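Local coordinates for putative endo-1,4-beta-xylanase (Bacteroides thetaiotaomicron VPI-5482, PDB 5MSX), which probably hydrolyses O-glycosidic bonds as a family 43 glycoside hydrolase, most likely releasing arabinofuranose units from the complex plant pectin rhamnogalacturonan II, at residues Asp53-Gly58 / Arg398-His403; Lys60-Pro65 / Lys88-Ala93; Tyr113-Val118 / Phe126-Gly131. One frame throughout, in Å; residues are numbered along the deposited sequence.

Overall arrangement
Contacts 1 and 2 adjoin, with centres about 10 Å apart, while contact 3 lies farther out, its centre about 15 Å from that of contact 2 and about 24 Å from that of contact 1. Contact 1 joins the glycoside hydrolase family 43 region, a beta-propeller in this family, to the F5/8 type C region, and both other contacts fall inside the chain loop it closes. Contact 2 ties the loop between strands 45-52 and 67-70 to strand 91-92. Contact 3, next along the chain, is a hairpin in the same antiparallel sheet as strand 91-92. Together they run from the junction of the two regions, across the sheet shared by contacts 2 and 3, to a second subunit.

Contact 1. Residues Asp53-Gly58 / Arg398-His403; sequences DGYGQG and RPTAGH. With EDO (1,2-ethanediol), chain B; EDO (1,2-ethanediol), chain D.
The junction between the family 43 propeller and the F5/8 type C domain is bridged here by Tyr55 and Gly54 on one side and Arg398, Thr400 and Ala401 on the other. Arg398 reaches out with CG anti to its own backbone N (chi1 -163°), which puts CG and CD over one face of the Tyr55 ring, and the bend at chi3 turns the guanidinium toward Gly54 O. Arg398 CD makes a CH-pi contact 4.2 Å from the Tyr55 ring centroid, and the guanidinium carbon CZ, 5.0 Å from it, adds a cation-pi interaction, the two planes being 24° apart. Arg398 takes Gly54 O side-on with two nitrogens, NE at 3.0 Å and NH2 at 2.8 Å; sharing one oxygen leaves both bonds bent. At the far end of the ring, Tyr55 OH and Thr400 OG1 are hydrogen-bonded at 2.6 Å, and Ala401 CB packs 3.5 Å from Tyr55 OH. Thr400 and Ala401 belong to a short 3-10 turn, closed by Ala401 N to Arg398 O. That turn leads from strand 386-396 into strand 403-410, whereas Tyr55 follows strand 45-52; Pro399 and Thr400 also rest on Phe78 of strand 78-79, and Thr400 touches Pro64.

Contact 2. Residues Lys60-Pro65 / Lys88-Ala93; sequences KTSGPP and KEKYWA
Ser62 and Pro65 meet Tyr91 where the loop after strand 45-52 packs on strand 91-92, joining two neighbouring antiparallel sheets of the propeller. Ser62 OG sits between its backbone N and carbonyl carbon (chi1 74°), from where it faces strand 91-92 and accepts a bond from Tyr91 N at 2.9 Å, almost straight at 171°. The same hydroxyl donates to Gly63 O, in the carbonyl plane and on a lone pair, so its single proton is committed and its rotation fixed. Tyr91 turns one ring face to Pro65 by swinging CG anti to the backbone N (chi1 -169°); Pro65 CB stands 3.5 Å from the Tyr91 ring centroid, a close CH-pi contact. At the end of the ring, Tyr91 OH is hydrogen-bonded to Tyr82 OH. The extended start of the Lys90 chain brings CD to 3.6 Å from Lys60 O, and the bend at chi3 then lays CE over a face of Trp92, near the rim, while NZ is hydrogen-bonded to Leu59 O. The nearest side-chain atoms of Trp92 and Asp36, the predicted catalytic base, are about 5 Å apart. A water donates to both backbones, 3.0 Å from Gly63 O and 2.6 Å from Tyr91 O.

Contact 3. Residues Tyr113-Val118 / Phe126-Gly131; sequences YMYPAV and FKLARG. With EDO (1,2-ethanediol), chain Q.
Val118 and Lys127 form an antiparallel hydrogen-bonded pair, with Val118 N 2.9 Å from Lys127 O and Lys127 N returning to Val118 O; next to it Ala117 faces Leu128 as a non-hydrogen-bonded pair, and one more backbone bond follows, Ala129 N to Pro116 O at 3.0 Å. Ala117 CA, drawn in to 3.2 Å from Lys127 O, adds a CA-H...O contact. On one side of this ladder Val118 places CG1 between its backbone N and carbonyl carbon (chi1 61°), which sets that methyl 4.0 Å from Ala129 CB, while Ala129 CB also packs against Pro116 CB. Phe126 brings its ring up edge-on to the carbonyl carbon of Ala117, its CD2 also meeting Ala117 CB at 4.2 Å. The pairing makes a beta hairpin of strands 113-119 and 127-128, part of the antiparallel propeller sheet that also includes strands 103-106 and 109-110; Ala117 and Phe126 both rest on Ile106 of that sheet. Farther along, Leu128 CD2 packs 3.6 Å from Tyr115 CB, at the root of an aromatic ring whose OH is hydrogen-bonded to Thr140 N. Pro116 CG lies over one face of the Arg130 guanidinium, near its rim and 4.2 Å above its plane. That group is held by backbone oxygens, with NH2 hydrogen-bonded to Ile182 O and NH1 to Thr143 O. Just past it the second subunit comes in: Lys208 NZ of that subunit is hydrogen-bonded to Ala129 O, and an ethanediol links Gly131 N, 3.0 Å from its O1, to Asp270 OD1 of the second subunit.

Contact 1. Residues Asp53-Gly58 / Arg398-His403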
loop_
_atom_site.group_PDB
_atom_site.type_symbol
_atom_site.label_atom_id
_atom_site.label_comp_id
_atom_site.label_asym_id
_atom_site.label_seq_id
_atom_site.Cartn_x
_atom_site.Cartn_y
_atom_site.Cartn_z
ATOM N N ASP C 53 8.819 30.244 10.685
ATOM C CA ASP C 53 9.549 30.946 11.764
ATOM C C ASP C 53 8.883 32.346 11.891
ATOM O O ASP C 53 7.872 32.605 11.265
ATOM C CB ASP C 53 11.047 31.102 11.330
ATOM C CG ASP C 53 12.034 30.182 12.076
ATOM O OD1 ASP C 53 11.651 29.117 12.657
ATOM O OD2 ASP C 53 13.258 30.541 12.061
ATOM N N GLY C 54 9.473 33.259 12.659
ATOM C CA GLY C 54 9.037 34.658 12.679
ATOM C C GLY C 54 7.812 34.906 13.572
ATOM O O GLY C 54 7.194 35.960 13.452
ATOM N N TYR C 55 7.486 33.966 14.477
ATOM C CA TYR C 55 6.354 34.116 15.398
ATOM C C TYR C 55 6.699 34.721 16.790
ATOM O O TYR C 55 5.818 34.866 17.638
ATOM C CB TYR C 55 5.512 32.816 15.464
ATOM C CG TYR C 55 4.432 32.843 14.394
ATOM C CD1 TYR C 55 4.773 32.838 13.046
ATOM C CD2 TYR C 55 3.063 32.958 14.728
ATOM C CE1 TYR C 55 3.806 32.915 12.055
ATOM C CE2 TYR C 55 2.081 33.029 13.744
ATOM C CZ TYR C 55 2.457 32.999 12.408
ATOM O OH TYR C 55 1.529 33.061 11.408
ATOM N N GLY C 56 7.955 35.096 17.019
ATOM C CA GLY C 56 8.278 35.968 18.134
ATOM C C GLY C 56 8.413 35.345 19.511
ATOM O O GLY C 56 8.696 36.073 20.454
ATOM N N GLN C 57 8.271 34.024 19.655
ATOM C CA GLN C 57 8.388 33.390 20.964
ATOM C C GLN C 57 9.463 32.308 21.019
ATOM O O GLN C 57 9.388 31.365 21.820
ATOM C CB GLN C 57 7.014 32.889 21.428
ATOM C CG GLN C 57 6.034 34.043 21.656
ATOM C CD GLN C 57 4.737 33.590 22.295
ATOM O OE1 GLN C 57 4.751 32.895 23.313
ATOM N NE2 GLN C 57 3.607 33.957 21.689
ATOM N N GLY C 58 10.518 32.492 20.227
ATOM C CA GLY C 58 11.539 31.468 20.046
ATOM C C GLY C 58 10.903 30.122 19.699
ATOM O O GLY C 58 9.924 30.037 18.927
ATOM N N ARG C 398 5.300 38.021 7.723
ATOM C CA ARG C 398 4.436 37.097 8.478
ATOM C C ARG C 398 3.104 36.777 7.744
ATOM O O ARG C 398 2.012 36.882 8.325
ATOM C CB ARG C 398 4.182 37.563 9.917
ATOM C CG ARG C 398 3.663 36.430 10.803
ATOM C CD ARG C 398 3.310 36.919 12.189
ATOM N NE ARG C 398 4.507 37.188 12.983
ATOM C CZ ARG C 398 4.516 37.719 14.207
ATOM N NH1 ARG C 398 3.386 38.064 14.809
ATOM N NH2 ARG C 398 5.665 37.901 14.837
ATOM N N PRO C 399 3.205 36.312 6.483
ATOM C CA PRO C 399 2.066 36.083 5.588
ATOM C C PRO C 399 1.069 35.028 6.124
ATOM O O PRO C 399 -0.162 35.071 5.824
ATOM C CB PRO C 399 2.751 35.614 4.305
ATOM C CG PRO C 399 3.961 34.918 4.770
ATOM C CD PRO C 399 4.451 35.802 5.881
ATOM N N THR C 400 1.578 34.087 6.913
ATOM C CA THR C 400 0.742 33.011 7.403
ATOM C C THR C 400 -0.221 33.469 8.504
ATOM O O THR C 400 -1.117 32.704 8.849
ATOM C CB THR C 400 1.546 31.819 7.921
ATOM O OG1 THR C 400 2.344 32.207 9.051
ATOM C CG2 THR C 400 2.430 31.225 6.800
ATOM N N ALA C 401 -0.026 34.666 9.075
ATOM C CA ALA C 401 -0.989 35.216 10.058
ATOM C C ALA C 401 -2.099 36.033 9.412
ATOM O O ALA C 401 -3.037 36.455 10.105
ATOM C CB ALA C 401 -0.279 36.025 11.119
ATOM N N GLY C 402 -2.006 36.249 8.097
ATOM C CA GLY C 402 -3.068 36.873 7.323
ATOM C C GLY C 402 -2.958 38.389 7.338
ATOM O O GLY C 402 -2.463 38.967 8.307
ATOM N N HIS C 403 -3.386 39.019 6.251
ATOM C CA HIS C 403 -3.419 40.475 6.151
ATOM C C HIS C 403 -4.741 40.990 5.589
ATOM O O HIS C 403 -5.367 40.335 4.749
ATOM C CB HIS C 403 -2.292 40.991 5.259
ATOM C CG HIS C 403 -0.956 40.937 5.912
ATOM N ND1 HIS C 403 -0.284 39.756 6.108
ATOM C CD2 HIS C 403 -0.175 41.908 6.437
ATOM C CE1 HIS C 403 0.854 39.997 6.722
ATOM N NE2 HIS C 403 0.947 41.295 6.934
HETATM C C1 EDO B . 1.255 37.724 2.740
HETATM O O1 EDO B . 1.558 38.211 1.433
HETATM C C2 EDO B . -0.169 37.947 3.270
HETATM O O2 EDO B . -0.526 37.418 4.556
HETATM C C1 EDO D . 13.024 36.655 18.760
HETATM O O1 EDO D . 12.103 37.192 17.804
HETATM C C2 EDO D . 12.417 35.443 19.458
HETATM O O2 EDO D . 11.445 34.775 18.638
#

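Contact 2. Residues Lys60-Pro65 / Lys88-Ala93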
loop_
_atom_site.group_PDB
_atom_site.type_symbol
_atom_site.label_atom_id
_atom_site.label_comp_id
_atom_site.label_asym_id
_atom_site.label_seq_id
_atom_site.Cartn_x
_atom_site.Cartn_y
_atom_site.Cartn_z
ATOM N N LYS C 60 8.957 28.291 21.493
ATOM C CA LYS C 60 7.756 27.980 22.270
ATOM C C LYS C 60 6.551 27.871 21.362
ATOM O O LYS C 60 5.598 27.161 21.680
ATOM C CB LYS C 60 7.497 29.063 23.323
ATOM C CG LYS C 60 8.605 29.221 24.351
ATOM C CD LYS C 60 8.285 30.348 25.336
ATOM C CE LYS C 60 9.528 30.833 26.075
ATOM N NZ LYS C 60 9.256 32.096 26.816
ATOM N N THR C 61 6.577 28.602 20.244
ATOM C CA THR C 61 5.556 28.500 19.213
ATOM C C THR C 61 6.201 28.454 17.808
ATOM O O THR C 61 7.389 28.699 17.653
ATOM C CB THR C 61 4.656 29.726 19.252
ATOM O OG1 THR C 61 5.452 30.885 19.014
ATOM C CG2 THR C 61 3.930 29.867 20.615
ATOM N N SER C 62 5.389 28.201 16.784
ATOM C CA SER C 62 5.854 28.289 15.404
ATOM C C SER C 62 4.731 28.903 14.621
ATOM O O SER C 62 3.659 29.098 15.153
ATOM C CB SER C 62 6.170 26.892 14.856
ATOM O OG SER C 62 4.956 26.178 14.580
ATOM N N GLY C 63 4.954 29.181 13.355
ATOM C CA GLY C 63 3.832 29.396 12.443
ATOM C C GLY C 63 3.095 28.088 12.127
ATOM O O GLY C 63 3.464 27.017 12.586
ATOM N N PRO C 64 2.040 28.177 11.338
ATOM C CA PRO C 64 1.270 27.000 10.976
ATOM C C PRO C 64 1.901 26.227 9.803
ATOM O O PRO C 64 2.752 26.800 9.107
ATOM C CB PRO C 64 -0.067 27.605 10.534
ATOM C CG PRO C 64 0.321 28.920 9.944
ATOM C CD PRO C 64 1.438 29.413 10.815
ATOM N N PRO C 65 1.442 24.972 9.547
ATOM C CA PRO C 65 1.774 24.191 8.313
ATOM C C PRO C 65 1.276 24.805 7.026
ATOM O O PRO C 65 0.056 24.792 6.757
ATOM C CB PRO C 65 1.078 22.832 8.526
ATOM C CG PRO C 65 0.079 23.068 9.604
ATOM C CD PRO C 65 0.601 24.187 10.468
ATOM N N LYS C 88 -2.983 24.910 14.314
ATOM C CA LYS C 88 -2.666 25.766 15.442
ATOM C C LYS C 88 -1.741 25.067 16.423
ATOM O O LYS C 88 -1.522 25.548 17.529
ATOM C CB LYS C 88 -3.970 26.200 16.107
ATOM C CG LYS C 88 -5.004 26.688 15.085
ATOM C CD LYS C 88 -5.984 27.659 15.704
ATOM C CE LYS C 88 -7.251 27.789 14.871
ATOM N NZ LYS C 88 -8.276 28.612 15.581
ATOM N N GLU C 89 -1.144 23.959 16.003
ATOM C CA GLU C 89 -0.162 23.284 16.827
ATOM C C GLU C 89 1.185 23.848 16.461
ATOM O O GLU C 89 1.309 24.487 15.430
ATOM C CB GLU C 89 -0.181 21.765 16.569
ATOM C CG GLU C 89 -1.578 21.148 16.607
ATOM C CD GLU C 89 -2.346 21.521 17.860
ATOM O OE1 GLU C 89 -1.802 21.311 18.962
ATOM O OE2 GLU C 89 -3.480 22.029 17.730
ATOM N N LYS C 90 2.179 23.590 17.305
ATOM C CA LYS C 90 3.569 23.876 16.974
ATOM C C LYS C 90 4.075 22.820 15.983
ATOM O O LYS C 90 4.034 21.643 16.263
ATOM C CB LYS C 90 4.399 23.859 18.231
ATOM C CG LYS C 90 5.785 24.466 18.071
ATOM C CD LYS C 90 6.488 24.501 19.412
ATOM C CE LYS C 90 6.888 23.122 19.891
ATOM N NZ LYS C 90 7.841 23.262 21.025
ATOM N N TYR C 91 4.540 23.269 14.827
ATOM C CA TYR C 91 4.713 22.435 13.648
ATOM C C TYR C 91 6.144 22.614 13.127
ATOM O O TYR C 91 6.491 23.689 12.688
ATOM C CB TYR C 91 3.705 22.878 12.595
ATOM C CG TYR C 91 3.606 21.928 11.441
ATOM C CD1 TYR C 91 2.720 20.857 11.475
ATOM C CD2 TYR C 91 4.406 22.089 10.302
ATOM C CE1 TYR C 91 2.614 19.978 10.408
ATOM C CE2 TYR C 91 4.310 21.197 9.230
ATOM C CZ TYR C 91 3.406 20.147 9.295
ATOM O OH TYR C 91 3.265 19.257 8.260
ATOM N N TRP C 92 6.945 21.575 13.237
ATOM C CA TRP C 92 8.329 21.569 12.875
ATOM C C TRP C 92 8.681 20.507 11.854
ATOM O O TRP C 92 8.214 19.348 11.940
ATOM C CB TRP C 92 9.186 21.223 14.093
ATOM C CG TRP C 92 9.242 22.257 15.151
ATOM C CD1 TRP C 92 8.852 23.557 15.066
ATOM C CD2 TRP C 92 9.778 22.076 16.449
ATOM N NE1 TRP C 92 9.096 24.185 16.237
ATOM C CE2 TRP C 92 9.675 23.300 17.106
ATOM C CE3 TRP C 92 10.353 20.983 17.113
ATOM C CZ2 TRP C 92 10.101 23.482 18.431
ATOM C CZ3 TRP C 92 10.766 21.139 18.423
ATOM C CH2 TRP C 92 10.644 22.387 19.078
ATOM N N ALA C 93 9.566 20.911 10.951
ATOM C CA ALA C 93 10.458 20.017 10.247
ATOM C C ALA C 93 9.731 18.844 9.529
ATOM O O ALA C 93 10.040 17.687 9.734
ATOM C CB ALA C 93 11.534 19.534 11.205
HETATM O O HOH W 1 5.644 25.531 11.097
#

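Contact 3. Residues Tyr113-Val118 / Phe126-Gly131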
loop_
_atom_site.group_PDB
_atom_site.type_symbol
_atom_site.label_atom_id
_atom_site.label_comp_id
_atom_site.label_asym_id
_atom_site.label_seq_id
_atom_site.Cartn_x
_atom_site.Cartn_y
_atom_site.Cartn_z
ATOM N N TYR C 113 6.842 15.980 18.635
ATOM C CA TYR C 113 6.771 14.529 18.377
ATOM C C TYR C 113 6.387 14.227 16.938
ATOM O O TYR C 113 5.579 14.926 16.351
ATOM C CB TYR C 113 5.794 13.835 19.359
ATOM C CG TYR C 113 6.296 13.827 20.777
ATOM C CD1 TYR C 113 6.071 14.897 21.622
ATOM C CD2 TYR C 113 7.014 12.751 21.269
ATOM C CE1 TYR C 113 6.544 14.886 22.930
ATOM C CE2 TYR C 113 7.480 12.730 22.566
ATOM C CZ TYR C 113 7.245 13.804 23.382
ATOM O OH TYR C 113 7.740 13.784 24.653
ATOM N N MET C 114 6.979 13.169 16.385
ATOM C CA MET C 114 6.723 12.798 15.000
ATOM C C MET C 114 5.391 12.056 14.866
ATOM O O MET C 114 5.117 11.178 15.684
ATOM C CB MET C 114 7.857 11.932 14.487
ATOM C CG MET C 114 9.178 12.704 14.427
ATOM S SD MET C 114 10.550 11.683 13.913
ATOM C CE MET C 114 10.528 10.343 15.119
ATOM N N TYR C 115 4.625 12.412 13.832
ATOM C CA TYR C 115 3.380 11.752 13.428
ATOM C C TYR C 115 3.354 11.466 11.925
ATOM O O TYR C 115 3.756 12.316 11.132
ATOM C CB TYR C 115 2.168 12.646 13.694
ATOM C CG TYR C 115 1.951 12.948 15.142
ATOM C CD1 TYR C 115 2.670 13.962 15.773
ATOM C CD2 TYR C 115 1.008 12.221 15.892
ATOM C CE1 TYR C 115 2.487 14.227 17.120
ATOM C CE2 TYR C 115 0.793 12.493 17.227
ATOM C CZ TYR C 115 1.535 13.485 17.853
ATOM O OH TYR C 115 1.335 13.741 19.194
ATOM N N PRO C 116 2.808 10.299 11.533
ATOM C CA PRO C 116 2.481 10.045 10.130
ATOM C C PRO C 116 1.153 10.659 9.712
ATOM O O PRO C 116 0.153 10.526 10.414
ATOM C CB PRO C 116 2.414 8.522 10.071
ATOM C CG PRO C 116 1.957 8.106 11.434
ATOM C CD PRO C 116 2.495 9.136 12.391
ATOM N N ALA C 117 1.151 11.347 8.576
ATOM C CA ALA C 117 -0.044 11.955 8.028
ATOM C C ALA C 117 -0.178 11.538 6.575
ATOM O O ALA C 117 0.821 11.178 5.942
ATOM C CB ALA C 117 0.010 13.470 8.153
ATOM N N VAL C 118 -1.401 11.600 6.046
ATOM C CA VAL C 118 -1.689 11.081 4.700
ATOM C C VAL C 118 -2.700 11.943 3.995
ATOM O O VAL C 118 -3.557 12.518 4.641
ATOM C CB VAL C 118 -2.186 9.605 4.761
ATOM C CG1 VAL C 118 -3.486 9.483 5.571
ATOM C CG2 VAL C 118 -2.342 9.019 3.356
ATOM N N PHE C 126 -4.201 16.933 4.571
ATOM C CA PHE C 126 -3.590 15.822 5.226
ATOM C C PHE C 126 -4.358 15.526 6.495
ATOM O O PHE C 126 -4.985 16.431 7.054
ATOM C CB PHE C 126 -2.115 16.115 5.525
ATOM C CG PHE C 126 -1.213 15.934 4.342
ATOM C CD1 PHE C 126 -1.063 16.941 3.402
ATOM C CD2 PHE C 126 -0.522 14.741 4.158
ATOM C CE1 PHE C 126 -0.237 16.773 2.299
ATOM C CE2 PHE C 126 0.331 14.570 3.065
ATOM C CZ PHE C 126 0.464 15.579 2.134
ATOM N N LYS C 127 -4.327 14.260 6.926
ATOM C CA LYS C 127 -4.895 13.845 8.209
ATOM C C LYS C 127 -3.953 12.900 8.875
ATOM O O LYS C 127 -3.190 12.221 8.195
ATOM C CB LYS C 127 -6.210 13.075 8.013
ATOM C CG LYS C 127 -7.366 13.862 7.460
ATOM C CD LYS C 127 -8.621 12.995 7.456
ATOM C CE LYS C 127 -9.475 13.276 6.231
ATOM N NZ LYS C 127 -9.894 14.710 6.145
ATOM N N LEU C 128 -4.016 12.792 10.192
ATOM C CA LEU C 128 -3.269 11.724 10.863
ATOM C C LEU C 128 -3.652 10.373 10.229
ATOM O O LEU C 128 -4.819 10.140 9.908
ATOM C CB LEU C 128 -3.524 11.709 12.356
ATOM C CG LEU C 128 -2.837 12.793 13.182
ATOM C CD1 LEU C 128 -3.145 12.600 14.652
ATOM C CD2 LEU C 128 -1.332 12.755 12.959
ATOM N N ALA C 129 -2.643 9.538 9.992
ATOM C CA ALA C 129 -2.811 8.269 9.286
ATOM C C ALA C 129 -3.302 7.158 10.208
ATOM O O ALA C 129 -3.917 6.206 9.742
ATOM C CB ALA C 129 -1.509 7.867 8.628
ATOM N N ARG C 130 -2.988 7.291 11.498
ATOM C CA ARG C 130 -3.441 6.417 12.567
ATOM C C ARG C 130 -4.254 7.218 13.571
ATOM O O ARG C 130 -3.972 8.397 13.786
ATOM C CB ARG C 130 -2.246 5.850 13.337
ATOM C CG ARG C 130 -1.522 4.770 12.596
ATOM C CD ARG C 130 -0.810 3.802 13.520
ATOM N NE ARG C 130 0.625 3.992 13.441
ATOM C CZ ARG C 130 1.350 4.755 14.242
ATOM N NH1 ARG C 130 0.797 5.433 15.248
ATOM N NH2 ARG C 130 2.659 4.831 14.033
ATOM N N GLY C 131 -5.251 6.570 14.187
ATOM C CA GLY C 131 -5.978 7.138 15.335
ATOM C C GLY C 131 -6.930 8.222 14.896
ATOM O O GLY C 131 -7.147 8.408 13.694
HETATM C C1 EDO Q . -5.722 3.095 14.436
HETATM O O1 EDO Q . -5.989 3.799 13.212
HETATM C C2 EDO Q . -7.016 2.945 15.233
HETATM O O2 EDO Q . -7.583 4.205 15.630
#